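Local atomic coordinates of endo-beta-mannanase (Opitutaceae bacterium TAV5, PDB entry 7BOB), a protein that probably hydrolyses beta-1,4-mannosidic linkages from chain ends, as a homotrimeric glycoside hydrolase family 5 exo-beta-1,4-mannosidase of the termite hindgut. Residues Tyr510-Phe515 / Ala556-Ser561; Trp472-Pro477 / Cys514-Met519. All blocks are in the same frame, centred on the assembly; numbering follows the deposited sequence.

Contact 1 (Tyr510-Phe515 / Ala556-Ser561)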
ATOM      1  N   TYR A 510     -11.709   1.995 -32.297  1.00 60.34           N
ATOM      2  CA  TYR A 510     -11.483   2.284 -30.888  1.00 58.38           C
ATOM      3  C   TYR A 510     -11.545   0.997 -30.087  1.00 58.04           C
ATOM      4  O   TYR A 510     -12.320   0.090 -30.404  1.00 62.92           O
ATOM      5  CB  TYR A 510     -12.523   3.250 -30.341  1.00 58.16           C
ATOM      6  CG  TYR A 510     -12.331   4.643 -30.835  1.00 58.03           C
ATOM      7  CD1 TYR A 510     -11.472   5.518 -30.175  1.00 51.64           C
ATOM      8  CD2 TYR A 510     -12.991   5.089 -31.983  1.00 57.81           C
ATOM      9  CE1 TYR A 510     -11.288   6.828 -30.635  1.00 53.95           C
ATOM     10  CE2 TYR A 510     -12.816   6.391 -32.449  1.00 53.94           C
ATOM     11  CZ  TYR A 510     -11.964   7.252 -31.772  1.00 52.33           C
ATOM     12  OH  TYR A 510     -11.774   8.529 -32.227  1.00 51.49           O
ATOM     13  N   GLU A 511     -10.730   0.924 -29.044  1.00 57.39           N
ATOM     14  CA  GLU A 511     -10.764  -0.202 -28.120  1.00 58.88           C
ATOM     15  C   GLU A 511     -10.713   0.332 -26.700  1.00 57.30           C
ATOM     16  O   GLU A 511      -9.779   1.055 -26.344  1.00 52.93           O
ATOM     17  CB  GLU A 511      -9.606  -1.166 -28.372  1.00 56.19           C
ATOM     18  CG  GLU A 511      -9.562  -2.307 -27.394  1.00 61.50           C
ATOM     19  CD  GLU A 511      -8.334  -3.157 -27.586  1.00 65.53           C
ATOM     20  OE1 GLU A 511      -8.171  -3.706 -28.697  1.00 76.70           O
ATOM     21  OE2 GLU A 511      -7.524  -3.257 -26.640  1.00 70.01           O
ATOM     22  N   PHE A 512     -11.715  -0.026 -25.898  1.00 56.62           N
ATOM     23  CA  PHE A 512     -11.805   0.363 -24.495  1.00 55.78           C
ATOM     24  C   PHE A 512     -11.536  -0.852 -23.615  1.00 58.85           C
ATOM     25  O   PHE A 512     -12.319  -1.808 -23.621  1.00 53.75           O
ATOM     26  CB  PHE A 512     -13.181   0.946 -24.184  1.00 53.27           C
ATOM     27  CG  PHE A 512     -13.521   2.134 -25.015  1.00 53.81           C
ATOM     28  CD1 PHE A 512     -12.941   3.360 -24.751  1.00 50.97           C
ATOM     29  CD2 PHE A 512     -14.386   2.025 -26.083  1.00 57.72           C
ATOM     30  CE1 PHE A 512     -13.240   4.470 -25.526  1.00 52.52           C
ATOM     31  CE2 PHE A 512     -14.685   3.145 -26.870  1.00 54.73           C
ATOM     32  CZ  PHE A 512     -14.115   4.357 -26.585  1.00 48.85           C
ATOM     33  N   THR A 513     -10.453  -0.791 -22.834  1.00 58.35           N
ATOM     34  CA  THR A 513     -10.093  -1.861 -21.913  1.00 56.42           C
ATOM     35  C   THR A 513     -10.532  -1.610 -20.479  1.00 53.92           C
ATOM     36  O   THR A 513     -10.458  -2.533 -19.674  1.00 53.24           O
ATOM     37  CB  THR A 513      -8.578  -2.085 -21.921  1.00 55.64           C
ATOM     38  OG1 THR A 513      -7.938  -0.918 -21.371  1.00 57.49           O
ATOM     39  CG2 THR A 513      -8.077  -2.341 -23.341  1.00 53.62           C
ATOM     40  N   CYS A 514     -10.978  -0.409 -20.125  1.00 54.41           N
ATOM     41  CA  CYS A 514     -11.357  -0.095 -18.749  1.00 52.97           C
ATOM     42  C   CYS A 514     -12.843   0.185 -18.653  1.00 55.30           C
ATOM     43  O   CYS A 514     -13.440   0.765 -19.571  1.00 54.68           O
ATOM     44  CB  CYS A 514     -10.595   1.113 -18.204  1.00 52.77           C
ATOM     45  SG  CYS A 514      -8.820   0.970 -18.294  1.00 57.58           S
ATOM     46  N   PHE A 515     -13.420  -0.179 -17.519  1.00 50.16           N
ATOM     47  CA  PHE A 515     -14.844  -0.051 -17.284  1.00 53.05           C
ATOM     48  C   PHE A 515     -15.022   0.390 -15.848  1.00 52.41           C
ATOM     49  O   PHE A 515     -14.204   0.061 -14.982  1.00 56.97           O
ATOM     50  CB  PHE A 515     -15.572  -1.384 -17.589  1.00 52.84           C
ATOM     51  CG  PHE A 515     -15.369  -1.842 -19.011  1.00 53.76           C
ATOM     52  CD1 PHE A 515     -14.305  -2.665 -19.341  1.00 53.95           C
ATOM     53  CD2 PHE A 515     -16.194  -1.386 -20.028  1.00 51.46           C
ATOM     54  CE1 PHE A 515     -14.080  -3.046 -20.658  1.00 54.52           C
ATOM     55  CE2 PHE A 515     -15.978  -1.772 -21.339  1.00 54.79           C
ATOM     56  CZ  PHE A 515     -14.917  -2.610 -21.649  1.00 56.45           C
ATOM     57  N   ALA A 556     -18.451   2.576 -21.209  1.00 48.57           N
ATOM     58  CA  ALA A 556     -17.054   2.239 -20.973  1.00 51.70           C
ATOM     59  C   ALA A 556     -16.409   3.424 -20.278  1.00 55.06           C
ATOM     60  O   ALA A 556     -16.899   4.556 -20.362  1.00 52.80           O
ATOM     61  CB  ALA A 556     -16.305   1.898 -22.263  1.00 50.06           C
ATOM     62  N   ASP A 557     -15.315   3.151 -19.564  1.00 53.89           N
ATOM     63  CA  ASP A 557     -14.565   4.217 -18.903  1.00 48.88           C
ATOM     64  C   ASP A 557     -13.590   4.807 -19.914  1.00 48.92           C
ATOM     65  O   ASP A 557     -12.417   4.422 -19.984  1.00 47.83           O
ATOM     66  CB  ASP A 557     -13.859   3.688 -17.662  1.00 50.69           C
ATOM     67  CG  ASP A 557     -13.340   4.795 -16.779  1.00 51.55           C
ATOM     68  OD1 ASP A 557     -13.165   5.938 -17.286  1.00 51.69           O
ATOM     69  OD2 ASP A 557     -13.084   4.520 -15.591  1.00 50.25           O
ATOM     70  N   VAL A 558     -14.083   5.790 -20.678  1.00 49.06           N
ATOM     71  CA  VAL A 558     -13.336   6.356 -21.806  1.00 47.63           C
ATOM     72  C   VAL A 558     -11.990   6.905 -21.344  1.00 47.63           C
ATOM     73  O   VAL A 558     -10.922   6.503 -21.830  1.00 46.72           O
ATOM     74  CB  VAL A 558     -14.181   7.442 -22.501  1.00 52.97           C
ATOM     75  CG1 VAL A 558     -13.413   8.114 -23.643  1.00 47.76           C
ATOM     76  CG2 VAL A 558     -15.490   6.843 -23.000  1.00 49.74           C
ATOM     77  N   GLU A 559     -12.021   7.829 -20.386  1.00 45.97           N
ATOM     78  CA  GLU A 559     -10.792   8.494 -19.992  1.00 45.98           C
ATOM     79  C   GLU A 559      -9.789   7.515 -19.403  1.00 49.17           C
ATOM     80  O   GLU A 559      -8.588   7.610 -19.686  1.00 48.86           O
ATOM     81  CB  GLU A 559     -11.102   9.625 -19.017  1.00 49.61           C
ATOM     82  CG  GLU A 559     -11.766  10.817 -19.707  1.00 50.27           C
ATOM     83  CD  GLU A 559     -13.259  10.598 -19.907  1.00 46.63           C
ATOM     84  OE1 GLU A 559     -13.806   9.611 -19.370  1.00 48.20           O
ATOM     85  OE2 GLU A 559     -13.880  11.427 -20.581  1.00 48.95           O
ATOM     86  N   ALA A 560     -10.262   6.553 -18.602  1.00 46.84           N
ATOM     87  CA  ALA A 560      -9.354   5.556 -18.052  1.00 49.55           C
ATOM     88  C   ALA A 560      -8.745   4.717 -19.167  1.00 49.75           C
ATOM     89  O   ALA A 560      -7.525   4.501 -19.197  1.00 52.01           O
ATOM     90  CB  ALA A 560     -10.081   4.668 -17.033  1.00 45.39           C
ATOM     91  N   SER A 561      -9.584   4.230 -20.095  1.00 48.50           N
ATOM     92  CA  SER A 561      -9.074   3.467 -21.234  1.00 50.51           C
ATOM     93  C   SER A 561      -7.998   4.240 -21.984  1.00 48.71           C
ATOM     94  O   SER A 561      -6.919   3.709 -22.261  1.00 50.48           O
ATOM     95  CB  SER A 561     -10.209   3.073 -22.190  1.00 53.02           C
ATOM     96  OG  SER A 561     -11.350   2.555 -21.526  1.00 53.40           O
TER

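Contact 2 (Trp472-Pro477 / Cys514-Met519)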
ATOM      1  N   TRP A 472     -22.326  11.346 -21.302  1.00 49.66           N
ATOM      2  CA  TRP A 472     -22.139  10.641 -20.030  1.00 47.09           C
ATOM      3  C   TRP A 472     -21.178   9.477 -20.243  1.00 49.27           C
ATOM      4  O   TRP A 472     -21.579   8.407 -20.717  1.00 51.50           O
ATOM      5  CB  TRP A 472     -23.476  10.154 -19.488  1.00 45.30           C
ATOM      6  CG  TRP A 472     -23.462   9.847 -18.021  1.00 50.38           C
ATOM      7  CD1 TRP A 472     -22.370   9.600 -17.241  1.00 46.29           C
ATOM      8  CD2 TRP A 472     -24.604   9.739 -17.163  1.00 50.05           C
ATOM      9  NE1 TRP A 472     -22.762   9.358 -15.950  1.00 46.22           N
ATOM     10  CE2 TRP A 472     -24.126   9.450 -15.870  1.00 45.48           C
ATOM     11  CE3 TRP A 472     -25.987   9.858 -17.365  1.00 51.10           C
ATOM     12  CZ2 TRP A 472     -24.975   9.282 -14.782  1.00 49.88           C
ATOM     13  CZ3 TRP A 472     -26.831   9.699 -16.279  1.00 51.91           C
ATOM     14  CH2 TRP A 472     -26.322   9.414 -15.004  1.00 51.34           C
ATOM     15  N   HIS A 473     -19.916   9.664 -19.879  1.00 47.01           N
ATOM     16  CA  HIS A 473     -18.971   8.561 -19.995  1.00 50.00           C
ATOM     17  C   HIS A 473     -19.074   7.684 -18.753  1.00 49.51           C
ATOM     18  O   HIS A 473     -18.813   8.149 -17.634  1.00 53.76           O
ATOM     19  CB  HIS A 473     -17.550   9.074 -20.204  1.00 48.36           C
ATOM     20  CG  HIS A 473     -17.281   9.504 -21.613  1.00 52.80           C
ATOM     21  ND1 HIS A 473     -16.174  10.239 -21.973  1.00 50.76           N
ATOM     22  CD2 HIS A 473     -17.991   9.309 -22.752  1.00 51.02           C
ATOM     23  CE1 HIS A 473     -16.207  10.467 -23.276  1.00 55.38           C
ATOM     24  NE2 HIS A 473     -17.303   9.919 -23.771  1.00 53.31           N
ATOM     25  N   ALA A 474     -19.496   6.431 -18.957  1.00 46.27           N
ATOM     26  CA  ALA A 474     -19.529   5.346 -17.983  1.00 48.03           C
ATOM     27  C   ALA A 474     -20.455   5.655 -16.814  1.00 49.57           C
ATOM     28  O   ALA A 474     -19.975   5.897 -15.702  1.00 51.59           O
ATOM     29  CB  ALA A 474     -18.117   5.052 -17.468  1.00 48.47           C
ATOM     30  N   PRO A 475     -21.773   5.671 -17.011  1.00 51.29           N
ATOM     31  CA  PRO A 475     -22.672   5.829 -15.862  1.00 49.82           C
ATOM     32  C   PRO A 475     -22.420   4.738 -14.835  1.00 54.06           C
ATOM     33  O   PRO A 475     -21.953   3.644 -15.154  1.00 53.47           O
ATOM     34  CB  PRO A 475     -24.074   5.718 -16.472  1.00 52.18           C
ATOM     35  CG  PRO A 475     -23.868   5.399 -17.935  1.00 51.61           C
ATOM     36  CD  PRO A 475     -22.482   5.784 -18.296  1.00 47.62           C
ATOM     37  N   ASP A 476     -22.706   5.062 -13.585  1.00 53.79           N
ATOM     38  CA  ASP A 476     -22.190   4.287 -12.465  1.00 55.87           C
ATOM     39  C   ASP A 476     -23.175   3.195 -12.074  1.00 54.15           C
ATOM     40  O   ASP A 476     -24.289   3.508 -11.632  1.00 51.60           O
ATOM     41  CB  ASP A 476     -21.908   5.207 -11.283  1.00 56.06           C
ATOM     42  CG  ASP A 476     -21.493   4.461 -10.027  1.00 56.11           C
ATOM     43  OD1 ASP A 476     -21.100   3.272 -10.115  1.00 57.47           O
ATOM     44  OD2 ASP A 476     -21.540   5.097  -8.944  1.00 57.05           O
ATOM     45  N   PRO A 477     -22.806   1.917 -12.183  1.00 54.19           N
ATOM     46  CA  PRO A 477     -23.757   0.852 -11.817  1.00 51.42           C
ATOM     47  C   PRO A 477     -24.168   0.900 -10.358  1.00 53.03           C
ATOM     48  O   PRO A 477     -25.297   0.513 -10.025  1.00 51.11           O
ATOM     49  CB  PRO A 477     -22.993  -0.437 -12.147  1.00 50.94           C
ATOM     50  CG  PRO A 477     -21.838  -0.004 -13.022  1.00 57.42           C
ATOM     51  CD  PRO A 477     -21.499   1.391 -12.606  1.00 53.91           C
ATOM     52  N   CYS A 514     -10.978  -0.409 -20.125  1.00 54.41           N
ATOM     53  CA  CYS A 514     -11.357  -0.095 -18.749  1.00 52.97           C
ATOM     54  C   CYS A 514     -12.843   0.185 -18.653  1.00 55.30           C
ATOM     55  O   CYS A 514     -13.440   0.765 -19.571  1.00 54.68           O
ATOM     56  CB  CYS A 514     -10.595   1.113 -18.204  1.00 52.77           C
ATOM     57  SG  CYS A 514      -8.820   0.970 -18.294  1.00 57.58           S
ATOM     58  N   PHE A 515     -13.420  -0.179 -17.519  1.00 50.16           N
ATOM     59  CA  PHE A 515     -14.844  -0.051 -17.284  1.00 53.05           C
ATOM     60  C   PHE A 515     -15.022   0.390 -15.848  1.00 52.41           C
ATOM     61  O   PHE A 515     -14.204   0.061 -14.982  1.00 56.97           O
ATOM     62  CB  PHE A 515     -15.572  -1.384 -17.589  1.00 52.84           C
ATOM     63  CG  PHE A 515     -15.369  -1.842 -19.011  1.00 53.76           C
ATOM     64  CD1 PHE A 515     -14.305  -2.665 -19.341  1.00 53.95           C
ATOM     65  CD2 PHE A 515     -16.194  -1.386 -20.028  1.00 51.46           C
ATOM     66  CE1 PHE A 515     -14.080  -3.046 -20.658  1.00 54.52           C
ATOM     67  CE2 PHE A 515     -15.978  -1.772 -21.339  1.00 54.79           C
ATOM     68  CZ  PHE A 515     -14.917  -2.610 -21.649  1.00 56.45           C
ATOM     69  N   LEU A 516     -16.067   1.164 -15.604  1.00 52.01           N
ATOM     70  CA  LEU A 516     -16.154   1.852 -14.325  1.00 53.66           C
ATOM     71  C   LEU A 516     -16.317   0.840 -13.201  1.00 50.87           C
ATOM     72  O   LEU A 516     -17.149  -0.069 -13.282  1.00 51.97           O
ATOM     73  CB  LEU A 516     -17.310   2.856 -14.322  1.00 51.94           C
ATOM     74  CG  LEU A 516     -17.184   3.993 -13.298  1.00 55.68           C
ATOM     75  CD1 LEU A 516     -16.095   4.999 -13.704  1.00 52.13           C
ATOM     76  CD2 LEU A 516     -18.524   4.707 -13.116  1.00 55.37           C
ATOM     77  N   ARG A 517     -15.491   0.999 -12.165  1.00 49.95           N
ATOM     78  CA  ARG A 517     -15.392   0.078 -11.046  1.00 51.36           C
ATOM     79  C   ARG A 517     -15.009  -1.324 -11.503  1.00 53.50           C
ATOM     80  O   ARG A 517     -15.246  -2.286 -10.785  1.00 48.47           O
ATOM     81  CB  ARG A 517     -16.691   0.027 -10.231  1.00 51.80           C
ATOM     82  CG  ARG A 517     -17.179   1.376  -9.730  1.00 50.28           C
ATOM     83  CD  ARG A 517     -18.388   1.163  -8.843  1.00 53.57           C
ATOM     84  NE  ARG A 517     -19.024   2.413  -8.430  1.00 52.93           N
ATOM     85  CZ  ARG A 517     -18.751   3.043  -7.283  1.00 55.64           C
ATOM     86  NH1 ARG A 517     -17.835   2.542  -6.451  1.00 46.27           N
ATOM     87  NH2 ARG A 517     -19.388   4.175  -6.963  1.00 52.17           N
ATOM     88  N   GLY A 518     -14.420  -1.456 -12.693  1.00 49.07           N
ATOM     89  CA  GLY A 518     -13.999  -2.761 -13.151  1.00 49.46           C
ATOM     90  C   GLY A 518     -15.117  -3.669 -13.600  1.00 53.84           C
ATOM     91  O   GLY A 518     -14.868  -4.857 -13.842  1.00 54.43           O
ATOM     92  N   MET A 519     -16.345  -3.157 -13.716  1.00 50.98           N
ATOM     93  CA  MET A 519     -17.491  -3.982 -14.072  1.00 49.24           C
ATOM     94  C   MET A 519     -18.123  -3.476 -15.365  1.00 54.09           C
ATOM     95  O   MET A 519     -18.133  -2.268 -15.658  1.00 50.18           O
ATOM     96  CB  MET A 519     -18.536  -3.993 -12.962  1.00 48.92           C
ATOM     97  CG  MET A 519     -18.040  -4.701 -11.716  1.00 52.24           C
ATOM     98  SD  MET A 519     -19.328  -4.935 -10.488  1.00 58.61           S
ATOM     99  CE  MET A 519     -19.545  -3.245  -9.883  1.00 53.67           C
TER

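Contact 1 (Tyr510-Phe515 / Ala556-Ser561)
A single serine hydroxyl ties a loop to the first turn of a helix. Ser-561 OG, anti to its own carbonyl carbon and beside its backbone N, donates to Asp-557 O at 2.6 Å, while Ser-561 OG itself accepts Cys-514 N at 3.3 Å. Asp-557 O also takes the helical bond from Ser-561 N, so two donors of one residue grip it, the hydroxyl from well above the carbonyl plane. An alanine in place of Ser-561 would take the hydroxyl away and would probably leave Cys-514 N without this acceptor and loosen the loop on the helix. A second bond returns from Asp-557 N to Cys-514 O, 3.0 Å long.

The helix 558-564 follows strand 549-554 of the mixed sheet, and Asp-557, the centre of an inverse gamma turn, is its N-cap. Asp-557, with CG anti to the backbone N, receives Ala-560 N on OD1 at 3.2 Å; OD2 makes a salt bridge with Arg-412 of helix 406-422.

Apolar contacts fill in around these bonds. Ala-556 CB lies 3.8 Å from Phe-512 CB and at the same distance from Phe-515 CE2. The Phe-512 ring presents its edge to Ser-561, whose CB is in the ring plane, and runs side by side with Val-558, its CE1 touching both methyls. Trp-579 of helix 569-583 meets the same ring edge-to-face. The CB atoms of Cys-514 and Ala-560 meet 3.8 Å apart.

Contact 2 (Trp472-Pro477 / Cys514-Met519)
Residues 472-477 leave strand 469-473 at Ala-474, with a positive phi of 63°, and face the loop 514-519, the CA atoms of Ala-474 and Leu-516 lying 6.1 Å apart. Gly-518 N to Phe-515 O closes the type II turn 515-518, and Met-519 N to Leu-516 O closes an overlapping turn, 516-519, with torsions near type I'. Leu-516 and Arg-517, the central residues of the first turn, both send their side chains to the opposing segment.

Leu-516 carries the apolar half. With CG anti to the backbone N, its CD2 branch is pressed over the 474-476 backbone, 3.2 Å from Ala-474 O, a tight approach for a methyl, and 3.7 Å from Asp-476 CA. Its CB meets Ala-474 CB at 3.9 Å. The other branch, CD1, turns instead toward Asp-557, while Phe-451 also packs on the side chain.

Arg-517 carries the polar half. Its chain is extended from CG to NE and brings the guanidinium side-on to Asp-476, itself with CG anti to the backbone N. In this salt bridge Arg-517 NE bonds to Asp-476 OD1 at 2.8 Å and Arg-517 NH2 to Asp-476 OD2 at 3.1 Å, both nearly straight. The oxygens lie in the guanidinium plane, but the nitrogens stand above the carboxylate plane, the two groups being turned 26° apart. OD1 also accepts Val-478 N in an Asx turn and OD2 accepts Asn-479 ND2; Arg-517 adds a bond from NH2 to Pro-402 O and a cation-pi contact with Phe-451. The backbone O of Arg-517 accepts Asn-246 ND2 of a second subunit.

With each carboxylate oxygen held by two donors, the buried Asp-476 is likely to remain ionised, and the paired charge of Arg-517 would be fixed in orientation.

How the contacts relate
The two contacts lie 9 Å apart between centres, in the C-terminal domain that follows the eight-stranded parallel barrel of the catalytic fold. Along the chain come 472-477, then 510-515 running into 514-519 through the shared Cys-514 and Phe-515, and last 556-561. Strands 469-473 and 549-554 are parallel neighbours in the mixed sheet, so 472-477 and 556-561 are their exits, and the loop 513-519 is clasped by both. Between the exits, His-473 ND1 of contact 2 probably hydrogen-bonds Glu-559 OE2 of contact 1. Contact 2 alone reaches a second subunit, which places the loop 514-519 at an interface of the trimer.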